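Local coordinates for protein type II restriction enzyme MspI (Moraxella sp., PDB 1SA3) that recognises the double-stranded DNA sequence 5'-CCGG-3' and cleaves it after the first C, leaving fragments with 5'-phosphate ends, at residues S95-A100 with V187-E192; E134-G139 with E180-W185; L87-A92 with N197-D202; K65-L70 with I102-H107. All coordinates share one frame; numbering follows the deposited sequence.

Contact 1. Residues S95-A100 with V187-E192. With NA (sodium ion), chain G.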
# COMPACT_ATOMS: atom_id res chain seq x y z
N SER E 95 -10.74 -7.43 -5.99
CA SER E 95 -10.01 -6.71 -7.02
C SER E 95 -8.53 -6.60 -6.66
O SER E 95 -8.18 -6.35 -5.51
CB SER E 95 -10.59 -5.30 -7.19
OG SER E 95 -11.95 -5.36 -7.56
N PRO E 96 -7.65 -6.80 -7.65
CA PRO E 96 -6.21 -6.71 -7.41
C PRO E 96 -5.87 -5.38 -6.74
O PRO E 96 -6.52 -4.36 -7.00
CB PRO E 96 -5.62 -6.82 -8.81
CG PRO E 96 -6.58 -7.74 -9.49
CD PRO E 96 -7.92 -7.19 -9.05
N LYS E 97 -4.84 -5.41 -5.90
CA LYS E 97 -4.38 -4.23 -5.18
C LYS E 97 -3.44 -3.33 -6.00
O LYS E 97 -2.84 -2.38 -5.48
CB LYS E 97 -3.65 -4.63 -3.89
CG LYS E 97 -4.51 -5.42 -2.92
CD LYS E 97 -5.58 -4.55 -2.30
CE LYS E 97 -6.44 -5.35 -1.32
NZ LYS E 97 -7.86 -4.91 -1.35
N THR E 98 -3.31 -3.62 -7.29
CA THR E 98 -2.42 -2.84 -8.15
C THR E 98 -3.08 -1.59 -8.71
O THR E 98 -4.05 -1.67 -9.46
CB THR E 98 -1.90 -3.72 -9.30
OG1 THR E 98 -1.25 -4.87 -8.75
CG2 THR E 98 -0.91 -2.95 -10.16
N ASP E 99 -2.54 -0.43 -8.34
CA ASP E 99 -3.08 0.85 -8.79
C ASP E 99 -2.47 1.32 -10.10
O ASP E 99 -3.12 2.05 -10.86
CB ASP E 99 -2.84 1.95 -7.75
CG ASP E 99 -3.65 1.75 -6.49
OD1 ASP E 99 -4.84 1.41 -6.61
OD2 ASP E 99 -3.11 1.94 -5.38
N ALA E 100 -1.23 0.92 -10.36
CA ALA E 100 -0.53 1.34 -11.56
C ALA E 100 0.74 0.52 -11.72
O ALA E 100 1.13 -0.21 -10.81
CB ALA E 100 -0.16 2.81 -11.45
N VAL E 187 -1.83 -7.01 2.19
CA VAL E 187 -1.43 -5.92 1.30
C VAL E 187 -1.21 -6.29 -0.16
O VAL E 187 -1.12 -5.40 -1.01
CB VAL E 187 -0.16 -5.18 1.82
CG1 VAL E 187 -0.43 -4.62 3.20
CG2 VAL E 187 1.04 -6.14 1.87
N THR E 188 -1.14 -7.58 -0.49
CA THR E 188 -0.92 -7.97 -1.89
C THR E 188 -1.92 -8.96 -2.46
O THR E 188 -1.99 -9.14 -3.68
CB THR E 188 0.46 -8.61 -2.11
OG1 THR E 188 0.49 -9.90 -1.48
CG2 THR E 188 1.57 -7.72 -1.56
N LEU E 189 -2.67 -9.62 -1.59
CA LEU E 189 -3.65 -10.63 -1.96
C LEU E 189 -3.00 -11.95 -2.35
O LEU E 189 -3.59 -12.79 -3.02
CB LEU E 189 -4.57 -10.16 -3.10
CG LEU E 189 -5.73 -9.26 -2.69
CD1 LEU E 189 -6.69 -9.16 -3.85
CD2 LEU E 189 -6.46 -9.83 -1.47
N ARG E 190 -1.76 -12.13 -1.93
CA ARG E 190 -1.05 -13.37 -2.18
C ARG E 190 -0.20 -13.61 -0.93
O ARG E 190 0.55 -12.74 -0.50
CB ARG E 190 -0.18 -13.26 -3.43
CG ARG E 190 0.46 -14.58 -3.81
CD ARG E 190 1.27 -14.47 -5.09
NE ARG E 190 2.17 -15.61 -5.26
CZ ARG E 190 2.98 -15.77 -6.30
NH1 ARG E 190 3.00 -14.88 -7.28
NH2 ARG E 190 3.76 -16.84 -6.36
N ALA E 191 -0.34 -14.80 -0.34
CA ALA E 191 0.39 -15.12 0.88
C ALA E 191 1.89 -15.30 0.67
O ALA E 191 2.68 -14.95 1.54
CB ALA E 191 -0.19 -16.38 1.53
N GLU E 192 2.27 -15.86 -0.47
CA GLU E 192 3.68 -16.07 -0.77
C GLU E 192 4.19 -14.92 -1.62
O GLU E 192 3.39 -14.16 -2.17
CB GLU E 192 3.87 -17.40 -1.51
CG GLU E 192 3.57 -18.62 -0.66
CD GLU E 192 4.47 -18.71 0.57
OE1 GLU E 192 5.70 -18.75 0.39
OE2 GLU E 192 3.95 -18.74 1.71
NA NA G . -5.20 3.67 -10.42
O HOH W 1 -3.52 -7.67 -5.41
O HOH W 2 -6.00 3.44 -8.16
O HOH W 3 -6.38 1.73 -10.73
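The loop S95-A100 leads into strand 100-106 at the sodium site of this PD-(D/E)XK nuclease, and here it packs on the C-terminal end of helix 179-188. L189 is the first residue past the helix and has positive phi (75°). Its CB is directed toward the loop. Methyl CD1 of L189 lies 3.6 Å from S95 O. K97 has CG anti to its carbonyl carbon. The two side chains cross at about a right angle, K97 CG sitting 4.0 Å from L189 CG. The same K97 CG lies 3.9 Å from V187 O, so the aliphatic root of the lysine covers the helix end. One water links the backbones: it accepts from K97 N at 2.7 Å and donates to T188 O at 2.7 Å. T188 OG1 hydrogen-bonds to R184 O and also accepts from R190 N, an ST turn at the end of the helix. At the far end of the loop lies the metal centre, where D99 O binds the sodium ion at 2.7 Å beside E35, D84 and waters. D99 and A100 form a classic beta bulge opposite L116. D99 OD1 takes a hydrogen bond from a sodium-bound water.

Contact 2. Residues E134-G139 with E180-W185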
# COMPACT_ATOMS: atom_id res chain seq x y z
N GLU E 134 -13.44 -15.37 6.56
CA GLU E 134 -13.22 -16.57 5.74
C GLU E 134 -12.27 -16.31 4.57
O GLU E 134 -11.48 -17.17 4.17
CB GLU E 134 -14.56 -17.10 5.21
CG GLU E 134 -15.52 -17.59 6.30
CD GLU E 134 -15.04 -18.85 7.01
OE1 GLU E 134 -14.11 -19.51 6.50
OE2 GLU E 134 -15.60 -19.18 8.07
N THR E 135 -12.35 -15.11 4.01
CA THR E 135 -11.51 -14.73 2.89
C THR E 135 -10.05 -14.67 3.34
O THR E 135 -9.15 -15.15 2.65
CB THR E 135 -11.95 -13.37 2.33
OG1 THR E 135 -13.33 -13.44 1.99
CG2 THR E 135 -11.15 -13.00 1.08
N ILE E 136 -9.83 -14.07 4.51
CA ILE E 136 -8.48 -13.96 5.07
C ILE E 136 -7.90 -15.35 5.35
O ILE E 136 -6.78 -15.67 4.93
CB ILE E 136 -8.51 -13.19 6.40
CG1 ILE E 136 -9.09 -11.79 6.18
CG2 ILE E 136 -7.11 -13.13 6.98
CD1 ILE E 136 -9.40 -11.04 7.47
N CYS E 137 -8.66 -16.16 6.07
CA CYS E 137 -8.20 -17.50 6.42
C CYS E 137 -7.87 -18.31 5.17
O CYS E 137 -6.88 -19.03 5.14
CB CYS E 137 -9.26 -18.20 7.29
SG CYS E 137 -9.36 -17.50 8.97
N THR E 138 -8.70 -18.17 4.14
CA THR E 138 -8.47 -18.89 2.89
C THR E 138 -7.18 -18.42 2.22
O THR E 138 -6.37 -19.24 1.76
CB THR E 138 -9.67 -18.71 1.95
OG1 THR E 138 -10.81 -19.38 2.51
CG2 THR E 138 -9.38 -19.28 0.58
N GLY E 139 -6.96 -17.11 2.19
CA GLY E 139 -5.75 -16.59 1.58
C GLY E 139 -4.48 -16.88 2.38
O GLY E 139 -3.44 -17.16 1.79
N GLU E 180 3.89 -13.45 8.77
CA GLU E 180 4.34 -13.00 7.46
C GLU E 180 3.33 -13.21 6.34
O GLU E 180 3.10 -12.32 5.52
CB GLU E 180 5.66 -13.68 7.08
CG GLU E 180 6.82 -13.26 7.97
CD GLU E 180 8.19 -13.56 7.37
OE1 GLU E 180 9.19 -13.11 7.96
OE2 GLU E 180 8.27 -14.25 6.32
N ARG E 181 2.72 -14.39 6.30
CA ARG E 181 1.72 -14.68 5.28
C ARG E 181 0.53 -13.74 5.46
O ARG E 181 -0.01 -13.23 4.48
CB ARG E 181 1.26 -16.14 5.37
CG ARG E 181 2.17 -17.11 4.63
CD ARG E 181 1.81 -18.55 4.97
NE ARG E 181 2.11 -18.86 6.36
CZ ARG E 181 1.90 -20.04 6.93
NH1 ARG E 181 1.37 -21.03 6.21
NH2 ARG E 181 2.22 -20.24 8.20
N PHE E 182 0.13 -13.53 6.71
CA PHE E 182 -1.00 -12.65 7.01
C PHE E 182 -0.75 -11.24 6.47
O PHE E 182 -1.60 -10.66 5.78
CB PHE E 182 -1.22 -12.58 8.53
CG PHE E 182 -2.54 -11.96 8.93
CD1 PHE E 182 -3.65 -12.76 9.18
CD2 PHE E 182 -2.66 -10.59 9.11
CE1 PHE E 182 -4.86 -12.21 9.61
CE2 PHE E 182 -3.87 -10.02 9.53
CZ PHE E 182 -4.97 -10.84 9.79
N ILE E 183 0.41 -10.68 6.78
CA ILE E 183 0.74 -9.33 6.33
C ILE E 183 0.85 -9.24 4.81
O ILE E 183 0.24 -8.37 4.19
CB ILE E 183 2.06 -8.84 6.93
CG1 ILE E 183 1.97 -8.84 8.46
CG2 ILE E 183 2.36 -7.43 6.44
CD1 ILE E 183 3.31 -8.76 9.15
N ARG E 184 1.63 -10.14 4.23
CA ARG E 184 1.82 -10.14 2.78
C ARG E 184 0.49 -10.31 2.04
O ARG E 184 0.23 -9.62 1.05
CB ARG E 184 2.80 -11.25 2.38
CG ARG E 184 3.25 -11.22 0.93
CD ARG E 184 4.28 -12.31 0.66
NE ARG E 184 5.51 -12.12 1.42
CZ ARG E 184 6.48 -11.28 1.09
NH1 ARG E 184 6.38 -10.54 -0.01
NH2 ARG E 184 7.57 -11.18 1.85
N TRP E 185 -0.37 -11.21 2.53
CA TRP E 185 -1.65 -11.42 1.86
C TRP E 185 -2.57 -10.20 2.00
O TRP E 185 -3.26 -9.84 1.05
CB TRP E 185 -2.35 -12.66 2.41
CG TRP E 185 -3.63 -12.93 1.70
CD1 TRP E 185 -3.79 -13.64 0.55
CD2 TRP E 185 -4.92 -12.42 2.04
NE1 TRP E 185 -5.11 -13.60 0.15
CE2 TRP E 185 -5.82 -12.86 1.05
CE3 TRP E 185 -5.40 -11.62 3.10
CZ2 TRP E 185 -7.18 -12.53 1.08
CZ3 TRP E 185 -6.75 -11.30 3.12
CH2 TRP E 185 -7.63 -11.75 2.12
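Two aromatic side chains of helix 179-188, W185 above all, carry this crossing with helix 133-140. The short segments E134-G139 and E180-W185 run at 117° to each other, with axes 10.1 Å apart at closest approach. The CH-pi contact is made by G139. Its CA stands over one face of the W185 indole, 3.7 Å from the centroid of the five-membered ring and 25° off the ring normal. G139 CA is also 3.4 Å from W185 NE1. With no side chain on G139, the indole lies directly against the backbone.

The six-membered end of the indole meets the preceding turn. W185 CZ2 lies 3.6 Å from T135 O, a carbonyl already engaged by G139 N within the helix. T135 CG2 touches W185 CH2 at 3.9 Å.

Aliphatic contacts centre on I136, whose two branches divide the work. CG1 of I136 reaches W185 CZ3 at 3.9 Å, crossing at about a right angle. I136 CG2 meets F182 CE1 at 3.6 Å. Both aromatic side chains have CG anti to the backbone N. Beyond the pair, F182 meets the ring of W247, and I136 touches M258 and F260 of strand 258-261. Between these segments the contact is apolar and CH-pi, so it depends on close fit.

Contact 3. Residues L87-A92 with N197-D202; sequences LGRTIA and NILHPD
Two surface loops meet here, and the one at N197-D202 opens with a type I beta turn from N197 to H200. The turn leads toward strand 203-210 of the central mixed sheet. Its partner, L87-A92, belongs to the connection between strands 77-84 and 100-106. L199 sits at the middle of the contact and its CB points toward the other loop. Its CG is anti to the carbonyl carbon, beside the backbone N (chi1 -60°). Three side chains of L87-A92 gather round its two methyl groups.

L87 meets L199 obliquely, CD1 of L87 lying 3.7 Å from CD2 of L199. The other branch of L87 is turned to I198. These two side chains reach toward each other tip to tip, L87 CD2 to I198 CD1 at 4.0 Å. R89 crosses L199 at about a right angle. One face of its guanidinium lies against methyl CD2 of L199, with R89 NH1 4.1 Å away, so the charged group packs on a leucine. R89 bends at chi3 to bring this face round.

I91 holds CG1 in the crowded position between the backbone N and the carbonyl carbon (chi1 55°). From there its CD1 slants across to H200 CE1 at 4.0 Å. I91 CG2 packs more loosely, 4.3 Å from L199 CD1. The imidazole is fixed from elsewhere, since H200 ND1 is hydrogen-bonded to T188 O. The turn is braced by H200 N to N197 O and by an Asx turn, in which L199 N donates to N197 OD1 at 2.9 Å, the donor lying 28° above the carbonyl plane.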
# COMPACT_ATOMS: atom_id res chain seq x y z
N LEU E 87 -7.72 -3.55 -14.69
CA LEU E 87 -7.91 -4.86 -15.30
C LEU E 87 -9.37 -5.26 -15.46
O LEU E 87 -9.72 -6.11 -16.29
CB LEU E 87 -7.17 -5.92 -14.48
CG LEU E 87 -5.73 -5.52 -14.17
CD1 LEU E 87 -5.07 -6.61 -13.33
CD2 LEU E 87 -4.96 -5.29 -15.47
N GLY E 88 -10.23 -4.64 -14.66
CA GLY E 88 -11.65 -4.94 -14.74
C GLY E 88 -12.00 -6.36 -14.36
O GLY E 88 -12.95 -6.94 -14.88
N ARG E 89 -11.22 -6.94 -13.46
CA ARG E 89 -11.47 -8.31 -13.03
C ARG E 89 -11.17 -8.48 -11.55
O ARG E 89 -10.57 -7.61 -10.91
CB ARG E 89 -10.62 -9.29 -13.85
CG ARG E 89 -9.16 -8.91 -13.98
CD ARG E 89 -8.37 -9.98 -14.73
NE ARG E 89 -8.45 -11.28 -14.05
CZ ARG E 89 -7.50 -12.21 -14.09
NH1 ARG E 89 -6.39 -11.99 -14.77
NH2 ARG E 89 -7.66 -13.35 -13.43
N THR E 90 -11.62 -9.60 -10.99
CA THR E 90 -11.39 -9.87 -9.58
C THR E 90 -10.71 -11.22 -9.46
O THR E 90 -10.79 -12.05 -10.36
CB THR E 90 -12.71 -9.90 -8.79
OG1 THR E 90 -13.44 -11.09 -9.12
CG2 THR E 90 -13.55 -8.69 -9.11
N ILE E 91 -10.03 -11.42 -8.34
CA ILE E 91 -9.35 -12.68 -8.09
C ILE E 91 -9.69 -13.09 -6.68
O ILE E 91 -10.49 -12.45 -6.01
CB ILE E 91 -7.82 -12.54 -8.21
CG1 ILE E 91 -7.34 -11.43 -7.27
CG2 ILE E 91 -7.43 -12.25 -9.66
CD1 ILE E 91 -5.83 -11.23 -7.25
N ALA E 92 -9.06 -14.17 -6.21
CA ALA E 92 -9.29 -14.64 -4.86
C ALA E 92 -8.99 -13.50 -3.90
O ALA E 92 -7.84 -13.07 -3.77
CB ALA E 92 -8.40 -15.83 -4.57
N ASN E 197 4.28 -9.57 -11.16
CA ASN E 197 2.95 -10.06 -11.52
C ASN E 197 1.98 -8.89 -11.36
O ASN E 197 1.81 -8.38 -10.26
CB ASN E 197 2.54 -11.19 -10.57
CG ASN E 197 1.23 -11.86 -10.98
OD1 ASN E 197 0.32 -11.20 -11.48
ND2 ASN E 197 1.15 -13.16 -10.75
N ILE E 198 1.34 -8.48 -12.45
CA ILE E 198 0.44 -7.33 -12.40
C ILE E 198 -0.72 -7.45 -11.39
O ILE E 198 -1.27 -6.44 -10.95
CB ILE E 198 -0.11 -7.00 -13.81
CG1 ILE E 198 -0.71 -5.59 -13.82
CG2 ILE E 198 -1.14 -8.04 -14.22
CD1 ILE E 198 -1.02 -5.08 -15.22
N LEU E 199 -1.08 -8.67 -11.02
CA LEU E 199 -2.16 -8.88 -10.06
C LEU E 199 -1.77 -8.59 -8.61
O LEU E 199 -2.63 -8.49 -7.74
CB LEU E 199 -2.68 -10.32 -10.13
CG LEU E 199 -3.22 -10.77 -11.49
CD1 LEU E 199 -3.56 -12.25 -11.45
CD2 LEU E 199 -4.45 -9.94 -11.84
N HIS E 200 -0.47 -8.46 -8.34
CA HIS E 200 0.02 -8.22 -6.98
C HIS E 200 1.07 -7.11 -6.95
O HIS E 200 2.14 -7.24 -7.55
CB HIS E 200 0.63 -9.51 -6.41
CG HIS E 200 -0.28 -10.69 -6.53
ND1 HIS E 200 -1.45 -10.80 -5.80
CD2 HIS E 200 -0.24 -11.77 -7.34
CE1 HIS E 200 -2.09 -11.90 -6.16
NE2 HIS E 200 -1.37 -12.50 -7.10
N PRO E 201 0.80 -6.01 -6.22
CA PRO E 201 1.75 -4.89 -6.13
C PRO E 201 3.09 -5.34 -5.55
O PRO E 201 3.12 -6.15 -4.62
CB PRO E 201 1.05 -3.90 -5.20
CG PRO E 201 -0.39 -4.28 -5.27
CD PRO E 201 -0.37 -5.77 -5.36
N ASP E 202 4.19 -4.79 -6.09
CA ASP E 202 5.53 -5.10 -5.63
C ASP E 202 6.08 -4.01 -4.71
O ASP E 202 6.99 -4.24 -3.92
CB ASP E 202 6.50 -5.25 -6.81
CG ASP E 202 6.32 -6.56 -7.55
OD1 ASP E 202 5.67 -7.47 -6.98
OD2 ASP E 202 6.83 -6.68 -8.68

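Contact 4. Residues K65-L70 with I102-H107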
# COMPACT_ATOMS: atom_id res chain seq x y z
N LYS E 65 13.97 7.05 -4.25
CA LYS E 65 13.40 6.12 -3.28
C LYS E 65 12.75 4.94 -4.01
O LYS E 65 12.80 3.81 -3.53
CB LYS E 65 12.34 6.82 -2.41
CG LYS E 65 12.92 7.68 -1.29
CD LYS E 65 11.84 8.49 -0.59
CE LYS E 65 12.43 9.31 0.55
NZ LYS E 65 11.44 10.23 1.18
N LEU E 66 12.15 5.20 -5.16
CA LEU E 66 11.51 4.12 -5.90
C LEU E 66 12.56 3.16 -6.46
O LEU E 66 12.43 1.94 -6.33
CB LEU E 66 10.63 4.68 -7.03
CG LEU E 66 9.61 3.69 -7.62
CD1 LEU E 66 8.35 4.43 -8.07
CD2 LEU E 66 10.23 2.92 -8.78
N LEU E 67 13.61 3.70 -7.07
CA LEU E 67 14.67 2.85 -7.62
C LEU E 67 15.40 2.10 -6.50
O LEU E 67 15.81 0.94 -6.68
CB LEU E 67 15.68 3.69 -8.42
CG LEU E 67 15.16 4.38 -9.69
CD1 LEU E 67 16.29 5.18 -10.33
CD2 LEU E 67 14.60 3.36 -10.67
N LYS E 68 15.54 2.74 -5.35
CA LYS E 68 16.22 2.11 -4.23
C LYS E 68 15.44 0.91 -3.70
O LYS E 68 16.02 -0.13 -3.39
CB LYS E 68 16.44 3.14 -3.12
CG LYS E 68 17.12 2.62 -1.87
CD LYS E 68 17.24 3.73 -0.84
CE LYS E 68 17.70 3.22 0.51
NZ LYS E 68 17.81 4.35 1.48
N ALA E 69 14.12 1.04 -3.62
CA ALA E 69 13.29 -0.06 -3.14
C ALA E 69 13.38 -1.25 -4.09
O ALA E 69 13.09 -2.37 -3.70
CB ALA E 69 11.84 0.40 -3.01
N LEU E 70 13.78 -0.98 -5.33
CA LEU E 70 13.91 -2.02 -6.35
C LEU E 70 15.35 -2.44 -6.58
O LEU E 70 15.62 -3.32 -7.39
CB LEU E 70 13.34 -1.52 -7.68
CG LEU E 70 11.83 -1.26 -7.77
CD1 LEU E 70 11.52 -0.55 -9.09
CD2 LEU E 70 11.07 -2.57 -7.68
N ILE E 102 4.92 0.40 -13.64
CA ILE E 102 6.05 1.05 -14.29
C ILE E 102 6.84 -0.12 -14.88
O ILE E 102 7.02 -1.15 -14.21
CB ILE E 102 7.00 1.75 -13.29
CG1 ILE E 102 6.26 2.88 -12.57
CG2 ILE E 102 8.24 2.30 -14.03
CD1 ILE E 102 7.10 3.53 -11.49
N ARG E 103 7.24 -0.01 -16.14
CA ARG E 103 8.05 -1.05 -16.76
C ARG E 103 9.41 -0.47 -17.11
O ARG E 103 9.50 0.57 -17.77
CB ARG E 103 7.38 -1.59 -18.04
CG ARG E 103 8.27 -2.58 -18.79
CD ARG E 103 7.59 -3.14 -20.04
NE ARG E 103 6.43 -3.95 -19.71
CZ ARG E 103 6.48 -5.17 -19.16
NH1 ARG E 103 7.64 -5.74 -18.88
NH2 ARG E 103 5.35 -5.81 -18.89
N PHE E 104 10.47 -1.12 -16.64
CA PHE E 104 11.83 -0.65 -16.93
C PHE E 104 12.45 -1.60 -17.93
O PHE E 104 12.34 -2.82 -17.79
CB PHE E 104 12.71 -0.65 -15.69
CG PHE E 104 12.24 0.26 -14.60
CD1 PHE E 104 11.44 -0.22 -13.57
CD2 PHE E 104 12.62 1.59 -14.59
CE1 PHE E 104 11.03 0.62 -12.53
CE2 PHE E 104 12.21 2.43 -13.56
CZ PHE E 104 11.42 1.94 -12.53
N THR E 105 13.11 -1.05 -18.95
CA THR E 105 13.77 -1.86 -19.96
C THR E 105 15.27 -1.68 -19.76
O THR E 105 15.76 -0.56 -19.61
CB THR E 105 13.38 -1.42 -21.38
OG1 THR E 105 11.97 -1.62 -21.55
CG2 THR E 105 14.12 -2.24 -22.43
N PHE E 106 16.00 -2.80 -19.75
CA PHE E 106 17.43 -2.77 -19.53
C PHE E 106 18.25 -2.90 -20.82
O PHE E 106 17.69 -3.02 -21.91
CB PHE E 106 17.80 -3.86 -18.52
CG PHE E 106 16.97 -3.82 -17.27
CD1 PHE E 106 16.09 -4.85 -16.96
CD2 PHE E 106 17.05 -2.73 -16.41
CE1 PHE E 106 15.29 -4.80 -15.82
CE2 PHE E 106 16.25 -2.67 -15.26
CZ PHE E 106 15.37 -3.71 -14.97
N HIS E 107 19.57 -2.90 -20.70
CA HIS E 107 20.45 -2.97 -21.87
C HIS E 107 20.30 -4.19 -22.78
O HIS E 107 20.34 -4.05 -24.00
CB HIS E 107 21.91 -2.87 -21.43
CG HIS E 107 22.40 -4.08 -20.71
ND1 HIS E 107 21.92 -4.45 -19.47
CD2 HIS E 107 23.30 -5.03 -21.06
CE1 HIS E 107 22.51 -5.57 -19.09
NE2 HIS E 107 23.35 -5.94 -20.04
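F104 is the tight centre of this contact, with three leucines of K65-L70 gathered round the far end of its ring. L70 comes closest, its CD1 lying 3.7 Å from F104 CE1. On the other side of the ring tip, CD2 of L67 is 3.9 Å from F104 CE2. L66 CD2 approaches the edge of the ring near its plane, 4.1 Å from F104 CZ. All three leucines cross the phenyl obliquely. I102 steadies the ring from its own strand: CG2 lies over one face, offset toward the rim. I102 also meets the helix directly, its CD1 tip to tip with L66 CD1 at 3.8 Å. L66 CD1 thus meets I102, while CD2 lies between I102 and F104, with CG anti to the backbone N of L66 (chi1 -164°).

This is a helix laid on a beta sheet. Helix 57-69 covers one face of the central mixed sheet of the PD-(D/E)XK fold at strand 100-106, the short segments running at 71° with axes 12.5 Å apart at closest approach. I102 and F104 alternate with R103 and T105, so one side of the strand faces the helix. Sheet neighbours extend the apolar layer: V80 touches both I102 and F104, V114 touches L70 and F104, and L203 touches L66 and L70.

The loose side is polar. K68 on the helix and R103 on the strand are exposed and take no part. K65, partly exposed, carries its amine to salt bridges with D61 and D216.

How the contacts relate
Contacts 1 and 3 lie side by side, their centres about 6 Å apart. Both join the connection between strands 77-84 and 100-106 to the end of helix 179-188 (contact 1) and the loop after it (contact 3). T98 OG1 to I198 O ties them together. Contact 2 uses the same helix, about 11 Å from contact 1, centre to centre. Contact 4 is remote, its centre about 28 Å from that of contact 2. Along the chain, contact 3 spans contact 1, which spans contact 2; contact 4 alternates with contacts 1 and 3 and closes before contact 2 opens. Contacts 1 to 3 bring the metal-site loop against the region of helix 179-188, while contact 4 separately packs a helix on the sheet.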